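Local coordinates for protein TudS (Uncultured bacterium, PDB 6Z92) that probably removes sulfur from 2-thiouracil as a desulfurase that carries an iron-sulfur cluster, at residues E75-A80 with E122-A127; E81-L86 with A127-H132. All coordinates share one frame; numbering follows the deposited sequence.

Interaction 1: E75-A80 with E122-A127; sequences EFDRGA and EGKTTA
Ala80 and Thr125 bring the two backbones almost into touch: their CA atoms lie 4.2 Å apart, with Ala80 CB and Thr125 OG1 filling the narrow gap. Thr125 turns its OG1 over the backbone of Ala80, 3.5 Å from Ala80 CA, while Ala80 CB rests 3.9 Å from Lys124 O at the start of the second helix. One ordered water completes the tight part. It donates to Phe76 O at 2.8 Å, an oxygen that also receives the helical bond from Ala80 N, and it bonds Thr125 OG1 at 2.8 Å, tying that hydroxyl to the facing helix although Phe76 O and Thr125 OG1 do not meet directly.

On the flank toward Asp77 the backbones part and Lys124, itself buried, bridges the gap. Lys124 is bent at chi2 and again at chi3 (71°), which carries its aliphatic part past Phe76, CD lying 4.3 Å from Phe76 CB, and swings the ammonium toward Asp77. There NZ forms a salt bridge of 2.9 Å with Asp77 OD1, using the syn lone pair of that oxygen. The amine also donates to Glu62 O, so two acceptors fix its position, one charged and one backbone. Asp77 is partly exposed, whereas Lys124, Phe76, Ala80 and Thr125 are buried.

The contact joins the first half of helix 73-90 to the first turn of helix 124-131, whose N-cap is Gly123. Phe76 and Lys124 both reach Val64 of strand 63-66, Phe76 also packs on Glu45 of helix 44-47, and Thr125 leans on Pro44 of that same short helix.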
ATOM      1  N   GLU A  75     -10.520   3.199   9.593  1.00 27.79           N
ATOM      2  CA  GLU A  75      -9.178   2.666   9.757  1.00 27.63           C
ATOM      3  C   GLU A  75      -8.396   2.789   8.464  1.00 28.21           C
ATOM      4  O   GLU A  75      -7.226   3.163   8.480  1.00 29.23           O
ATOM      5  CB  GLU A  75      -9.251   1.195  10.220  1.00 28.00           C
ATOM      6  CG  GLU A  75      -9.764   1.026  11.637  1.00 27.46           C
ATOM      7  CD  GLU A  75     -11.264   1.191  11.804  1.00 34.25           C
ATOM      8  OE1 GLU A  75     -12.002   1.024  10.804  1.00 33.50           O
ATOM      9  OE2 GLU A  75     -11.704   1.501  12.938  1.00 38.10           O
ATOM     10  N   PHE A  76      -9.040   2.508   7.334  1.00 27.75           N
ATOM     11  CA  PHE A  76      -8.418   2.632   6.019  1.00 27.35           C
ATOM     12  C   PHE A  76      -7.991   4.068   5.764  1.00 27.82           C
ATOM     13  O   PHE A  76      -6.869   4.290   5.315  1.00 28.49           O
ATOM     14  CB  PHE A  76      -9.362   2.129   4.927  1.00 26.36           C
ATOM     15  CG  PHE A  76      -9.198   0.645   4.675  1.00 27.03           C
ATOM     16  CD1 PHE A  76      -9.620  -0.288   5.610  1.00 27.57           C
ATOM     17  CD2 PHE A  76      -8.584   0.184   3.521  1.00 27.39           C
ATOM     18  CE1 PHE A  76      -9.447  -1.652   5.384  1.00 27.66           C
ATOM     19  CE2 PHE A  76      -8.437  -1.180   3.291  1.00 27.69           C
ATOM     20  CZ  PHE A  76      -8.865  -2.089   4.226  1.00 27.05           C
ATOM     21  N   ASP A  77      -8.858   5.036   6.120  1.00 27.20           N
ATOM     22  CA  ASP A  77      -8.616   6.460   5.941  1.00 27.26           C
ATOM     23  C   ASP A  77      -7.574   6.981   6.909  1.00 28.11           C
ATOM     24  O   ASP A  77      -6.793   7.845   6.530  1.00 28.84           O
ATOM     25  CB  ASP A  77      -9.919   7.253   6.046  1.00 27.96           C
ATOM     26  CG  ASP A  77     -10.887   7.010   4.902  1.00 30.81           C
ATOM     27  OD1 ASP A  77     -10.463   6.431   3.872  1.00 31.69           O
ATOM     28  OD2 ASP A  77     -12.067   7.389   5.036  1.00 31.78           O
ATOM     29  N   ARG A  78      -7.539   6.452   8.142  1.00 28.12           N
ATOM     30  CA  ARG A  78      -6.515   6.813   9.123  1.00 28.02           C
ATOM     31  C   ARG A  78      -5.135   6.366   8.601  1.00 28.30           C
ATOM     32  O   ARG A  78      -4.209   7.165   8.564  1.00 28.95           O
ATOM     33  CB  ARG A  78      -6.793   6.183  10.516  1.00 28.06           C
ATOM     34  CG  ARG A  78      -5.641   6.459  11.502  1.00 30.26           C
ATOM     35  CD  ARG A  78      -5.885   5.996  12.911  1.00 33.07           C
ATOM     36  NE  ARG A  78      -6.416   7.037  13.772  1.00 37.25           N
ATOM     37  CZ  ARG A  78      -6.809   6.837  15.030  1.00 41.25           C
ATOM     38  NH1 ARG A  78      -6.730   5.625  15.576  1.00 40.92           N
ATOM     39  NH2 ARG A  78      -7.248   7.853  15.763  1.00 41.63           N
ATOM     40  N   GLY A  79      -5.039   5.112   8.177  1.00 27.91           N
ATOM     41  CA  GLY A  79      -3.811   4.558   7.630  1.00 28.79           C
ATOM     42  C   GLY A  79      -3.337   5.290   6.391  1.00 29.66           C
ATOM     43  O   GLY A  79      -2.128   5.475   6.207  1.00 29.83           O
ATOM     44  N   ALA A  80      -4.299   5.705   5.526  1.00 29.64           N
ATOM     45  CA  ALA A  80      -4.010   6.486   4.330  1.00 30.13           C
ATOM     46  C   ALA A  80      -3.408   7.842   4.729  1.00 31.05           C
ATOM     47  O   ALA A  80      -2.351   8.199   4.213  1.00 31.44           O
ATOM     48  CB  ALA A  80      -5.279   6.689   3.500  1.00 29.49           C
ATOM     49  N   GLU A 122      -7.829   1.858  -7.706  1.00 37.21           N
ATOM     50  CA  GLU A 122      -6.776   2.043  -6.721  1.00 36.51           C
ATOM     51  C   GLU A 122      -7.290   1.934  -5.288  1.00 35.68           C
ATOM     52  O   GLU A 122      -8.489   2.070  -5.030  1.00 36.25           O
ATOM     53  CB  GLU A 122      -6.008   3.361  -6.971  1.00 37.89           C
ATOM     54  CG  GLU A 122      -6.885   4.577  -7.140  1.00 41.93           C
ATOM     55  CD  GLU A 122      -6.201   5.765  -7.792  1.00 46.82           C
ATOM     56  OE1 GLU A 122      -6.775   6.875  -7.717  1.00 48.18           O
ATOM     57  OE2 GLU A 122      -5.105   5.596  -8.379  1.00 46.98           O
ATOM     58  N   GLY A 123      -6.379   1.617  -4.381  1.00 34.03           N
ATOM     59  CA  GLY A 123      -6.654   1.533  -2.954  1.00 32.90           C
ATOM     60  C   GLY A 123      -6.749   2.919  -2.354  1.00 31.76           C
ATOM     61  O   GLY A 123      -6.344   3.901  -2.991  1.00 32.07           O
ATOM     62  N   LYS A 124      -7.263   3.019  -1.115  1.00 30.45           N
ATOM     63  CA  LYS A 124      -7.429   4.304  -0.432  1.00 29.39           C
ATOM     64  C   LYS A 124      -6.119   5.045  -0.157  1.00 28.92           C
ATOM     65  O   LYS A 124      -6.093   6.279  -0.247  1.00 28.73           O
ATOM     66  CB  LYS A 124      -8.243   4.154   0.866  1.00 30.05           C
ATOM     67  CG  LYS A 124      -9.559   3.437   0.656  1.00 32.38           C
ATOM     68  CD  LYS A 124     -10.689   4.138   1.376  1.00 34.40           C
ATOM     69  CE  LYS A 124     -11.059   5.442   0.731  1.00 35.02           C
ATOM     70  NZ  LYS A 124     -12.109   6.135   1.506  1.00 35.05           N
ATOM     71  N   THR A 125      -5.048   4.315   0.193  1.00 28.61           N
ATOM     72  CA  THR A 125      -3.769   4.965   0.475  1.00 29.69           C
ATOM     73  C   THR A 125      -3.199   5.534  -0.814  1.00 30.63           C
ATOM     74  O   THR A 125      -2.776   6.684  -0.845  1.00 30.36           O
ATOM     75  CB  THR A 125      -2.796   3.992   1.177  1.00 31.06           C
ATOM     76  OG1 THR A 125      -3.364   3.591   2.424  1.00 32.34           O
ATOM     77  CG2 THR A 125      -1.413   4.599   1.411  1.00 30.77           C
ATOM     78  N   THR A 126      -3.189   4.718  -1.880  1.00 31.16           N
ATOM     79  CA  THR A 126      -2.670   5.091  -3.191  1.00 31.87           C
ATOM     80  C   THR A 126      -3.396   6.329  -3.725  1.00 31.38           C
ATOM     81  O   THR A 126      -2.758   7.291  -4.159  1.00 31.43           O
ATOM     82  CB  THR A 126      -2.824   3.898  -4.149  1.00 34.10           C
ATOM     83  OG1 THR A 126      -1.963   2.850  -3.733  1.00 34.63           O
ATOM     84  CG2 THR A 126      -2.537   4.273  -5.598  1.00 35.25           C
ATOM     85  N   ALA A 127      -4.732   6.319  -3.629  1.00 30.43           N
ATOM     86  CA  ALA A 127      -5.573   7.419  -4.066  1.00 29.90           C
ATOM     87  C   ALA A 127      -5.206   8.718  -3.340  1.00 28.89           C
ATOM     88  O   ALA A 127      -5.044   9.749  -3.990  1.00 28.61           O
ATOM     89  CB  ALA A 127      -7.039   7.072  -3.850  1.00 29.92           C
TER
HETATM   90  O   HOH W   1      -5.875   2.717   3.251  1.00 20.61           O

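Interaction 2: E81-L86 with A127-H132; sequences ELALGL and ALLRRH
Leu84 is the main bump of this contact, pushed into a hollow framed by Leu128, Leu129 and His132. Its CB enters between two methyls, 4.2 Å from Leu128 CD2 and 4.1 Å from Leu129 CD1. With CG anti to the backbone N (chi1 177°), the isobutyl branch reaches on to His132 and meets it at about a right angle. Leu84 CD2 stands over the middle of the imidazole, 3.7 Å from the ring centroid and only 6° off the ring normal, a well-centred CH-pi contact. Its twin CD1 settles beside the root of the same side chain, 3.7 Å from His132 CB.

The shape is matched from the other side. Leu129 sends CD1 into the shallow dip between Ala83 and Leu84, 3.7 Å from Leu84 N and 4.1 Å from Ala83 CB. Leu128 CD2 rides over the preceding turn, 3.7 Å from Glu81 N. The carboxylate of Glu81, whose chain folds at chi2, brings its OE2 to the same methyl, the two side chains crossing at a slant on the solvent side, while Leu129 and Ala83 close the buried side.

The helix segments run in the same general direction, their axes 38° apart and 9.3 Å at closest approach. Behind them Ala83 touches Phe42 and Ile6 of the parallel sheet, and Leu84 and Leu129 both meet Ile134 just ahead of strand 135-137. Such neighbouring helices, each leading into a strand of one parallel sheet, are characteristic of a Rossmann-like alpha/beta fold.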
ATOM      1  N   GLU A  81      -4.028   8.556   5.700  1.00 31.18           N
ATOM      2  CA  GLU A  81      -3.563   9.859   6.164  1.00 31.34           C
ATOM      3  C   GLU A  81      -2.212   9.778   6.906  1.00 30.90           C
ATOM      4  O   GLU A  81      -1.404  10.697   6.810  1.00 30.88           O
ATOM      5  CB  GLU A  81      -4.661  10.545   6.992  1.00 34.50           C
ATOM      6  CG  GLU A  81      -4.304  11.942   7.482  1.00 42.20           C
ATOM      7  CD  GLU A  81      -4.094  12.983   6.397  1.00 51.34           C
ATOM      8  OE1 GLU A  81      -3.274  13.909   6.606  1.00 52.13           O
ATOM      9  OE2 GLU A  81      -4.770  12.886   5.344  1.00 54.95           O
ATOM     10  N   LEU A  82      -1.938   8.659   7.582  1.00 30.62           N
ATOM     11  CA  LEU A  82      -0.651   8.445   8.264  1.00 31.30           C
ATOM     12  C   LEU A  82       0.469   8.205   7.232  1.00 32.64           C
ATOM     13  O   LEU A  82       1.602   8.626   7.454  1.00 33.32           O
ATOM     14  CB  LEU A  82      -0.736   7.265   9.251  1.00 30.99           C
ATOM     15  CG  LEU A  82      -1.572   7.563  10.495  1.00 31.92           C
ATOM     16  CD1 LEU A  82      -1.960   6.291  11.224  1.00 31.95           C
ATOM     17  CD2 LEU A  82      -0.868   8.570  11.384  1.00 31.97           C
ATOM     18  N   ALA A  83       0.149   7.535   6.104  1.00 32.69           N
ATOM     19  CA  ALA A  83       1.104   7.304   5.023  1.00 33.28           C
ATOM     20  C   ALA A  83       1.502   8.663   4.418  1.00 34.52           C
ATOM     21  O   ALA A  83       2.688   8.912   4.172  1.00 35.25           O
ATOM     22  CB  ALA A  83       0.481   6.417   3.949  1.00 32.80           C
ATOM     23  N   LEU A  84       0.523   9.552   4.226  1.00 34.13           N
ATOM     24  CA  LEU A  84       0.779  10.868   3.695  1.00 34.49           C
ATOM     25  C   LEU A  84       1.645  11.675   4.668  1.00 35.34           C
ATOM     26  O   LEU A  84       2.632  12.283   4.246  1.00 35.37           O
ATOM     27  CB  LEU A  84      -0.558  11.570   3.422  1.00 34.12           C
ATOM     28  CG  LEU A  84      -0.440  12.990   2.919  1.00 34.21           C
ATOM     29  CD1 LEU A  84       0.258  13.037   1.562  1.00 33.51           C
ATOM     30  CD2 LEU A  84      -1.786  13.682   2.918  1.00 34.85           C
ATOM     31  N   GLY A  85       1.305  11.605   5.958  1.00 35.68           N
ATOM     32  CA  GLY A  85       2.022  12.295   7.020  1.00 36.45           C
ATOM     33  C   GLY A  85       3.482  11.909   7.098  1.00 37.18           C
ATOM     34  O   GLY A  85       4.337  12.759   7.329  1.00 37.86           O
ATOM     35  N   LEU A  86       3.774  10.630   6.885  1.00 37.20           N
ATOM     36  CA  LEU A  86       5.122  10.076   6.883  1.00 37.50           C
ATOM     37  C   LEU A  86       5.902  10.597   5.664  1.00 38.32           C
ATOM     38  O   LEU A  86       7.069  10.957   5.782  1.00 38.48           O
ATOM     39  CB  LEU A  86       5.027   8.542   6.850  1.00 37.13           C
ATOM     40  CG  LEU A  86       6.340   7.791   6.982  1.00 38.16           C
ATOM     41  CD1 LEU A  86       7.033   8.121   8.315  1.00 38.35           C
ATOM     42  CD2 LEU A  86       6.143   6.276   6.792  1.00 38.08           C
ATOM     43  N   ALA A 127      -4.732   6.319  -3.629  1.00 30.43           N
ATOM     44  CA  ALA A 127      -5.573   7.419  -4.066  1.00 29.90           C
ATOM     45  C   ALA A 127      -5.206   8.718  -3.340  1.00 28.89           C
ATOM     46  O   ALA A 127      -5.044   9.749  -3.990  1.00 28.61           O
ATOM     47  CB  ALA A 127      -7.039   7.072  -3.850  1.00 29.92           C
ATOM     48  N   LEU A 128      -5.000   8.651  -2.020  1.00 28.00           N
ATOM     49  CA  LEU A 128      -4.609   9.822  -1.252  1.00 28.35           C
ATOM     50  C   LEU A 128      -3.200  10.320  -1.598  1.00 29.20           C
ATOM     51  O   LEU A 128      -2.987  11.519  -1.806  1.00 29.11           O
ATOM     52  CB  LEU A 128      -4.750   9.564   0.249  1.00 28.07           C
ATOM     53  CG  LEU A 128      -4.515  10.799   1.111  1.00 28.86           C
ATOM     54  CD1 LEU A 128      -5.557  11.850   0.859  1.00 28.50           C
ATOM     55  CD2 LEU A 128      -4.473  10.439   2.568  1.00 29.11           C
ATOM     56  N   LEU A 129      -2.249   9.400  -1.672  1.00 29.86           N
ATOM     57  CA  LEU A 129      -0.878   9.725  -2.017  1.00 31.52           C
ATOM     58  C   LEU A 129      -0.775  10.394  -3.408  1.00 32.78           C
ATOM     59  O   LEU A 129      -0.170  11.463  -3.526  1.00 33.02           O
ATOM     60  CB  LEU A 129      -0.014   8.454  -1.929  1.00 31.90           C
ATOM     61  CG  LEU A 129       0.893   8.269  -0.684  1.00 33.30           C
ATOM     62  CD1 LEU A 129       0.223   8.711   0.607  1.00 33.37           C
ATOM     63  CD2 LEU A 129       1.335   6.841  -0.561  1.00 34.26           C
ATOM     64  N   ARG A 130      -1.433   9.817  -4.429  1.00 33.24           N
ATOM     65  CA  ARG A 130      -1.441  10.378  -5.793  1.00 33.99           C
ATOM     66  C   ARG A 130      -2.101  11.756  -5.835  1.00 35.19           C
ATOM     67  O   ARG A 130      -1.623  12.636  -6.548  1.00 36.16           O
ATOM     68  CB  ARG A 130      -2.135   9.432  -6.777  1.00 33.78           C
ATOM     69  CG  ARG A 130      -1.289   8.224  -7.113  1.00 34.67           C
ATOM     70  CD  ARG A 130      -2.004   7.279  -8.058  1.00 35.41           C
ATOM     71  NE  ARG A 130      -1.057   6.316  -8.620  1.00 34.74           N
ATOM     72  CZ  ARG A 130      -1.395   5.153  -9.164  1.00 32.79           C
ATOM     73  NH1 ARG A 130      -2.671   4.789  -9.227  1.00 29.34           N
ATOM     74  NH2 ARG A 130      -0.456   4.338  -9.636  1.00 31.03           N
ATOM     75  N   ARG A 131      -3.175  11.950  -5.063  1.00 35.07           N
ATOM     76  CA  ARG A 131      -3.866  13.230  -4.957  1.00 35.72           C
ATOM     77  C   ARG A 131      -2.936  14.327  -4.404  1.00 35.87           C
ATOM     78  O   ARG A 131      -3.135  15.489  -4.710  1.00 35.92           O
ATOM     79  CB  ARG A 131      -5.075  13.088  -4.037  1.00 37.63           C
ATOM     80  CG  ARG A 131      -6.398  13.314  -4.714  1.00 42.34           C
ATOM     81  CD  ARG A 131      -7.523  13.201  -3.706  1.00 47.30           C
ATOM     82  NE  ARG A 131      -7.694  14.447  -2.942  1.00 51.87           N
ATOM     83  CZ  ARG A 131      -8.585  15.391  -3.243  1.00 54.56           C
ATOM     84  NH1 ARG A 131      -9.393  15.244  -4.287  1.00 53.02           N
ATOM     85  NH2 ARG A 131      -8.672  16.492  -2.503  1.00 55.49           N
ATOM     86  N   HIS A 132      -1.916  13.960  -3.614  1.00 36.10           N
ATOM     87  CA  HIS A 132      -0.963  14.913  -3.056  1.00 36.78           C
ATOM     88  C   HIS A 132       0.362  14.982  -3.811  1.00 38.16           C
ATOM     89  O   HIS A 132       1.342  15.465  -3.251  1.00 38.67           O
ATOM     90  CB  HIS A 132      -0.724  14.652  -1.561  1.00 37.23           C
ATOM     91  CG  HIS A 132      -1.887  15.077  -0.726  1.00 40.30           C
ATOM     92  ND1 HIS A 132      -1.900  16.297  -0.079  1.00 42.44           N
ATOM     93  CD2 HIS A 132      -3.090  14.481  -0.556  1.00 41.39           C
ATOM     94  CE1 HIS A 132      -3.094  16.390   0.484  1.00 42.71           C
ATOM     95  NE2 HIS A 132      -3.841  15.315   0.229  1.00 42.32           N
TER

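Interactions 1 and 2 are successive parts of one interface between helices 73-90 and 124-131, their centres 8 Å apart and Ala127 common to both. They merge where Thr125 CG2 packs 3.7 Å from Ala83 CB and where Leu128 CD2 lies 3.5 Å from Ala80 O. A salt bridge of 2.7 Å from Arg130 NH1 to Glu122 OE2 spans the start of the second helix. Interaction 1 is the polar, water-bridged part and lies closer to the iron-sulfur cluster, about 6 Å from the side chain of Phe76; interaction 2 is mainly apolar, with a CH-pi contact to His132, and the side chain of Ala83 is about 9 Å from the cluster.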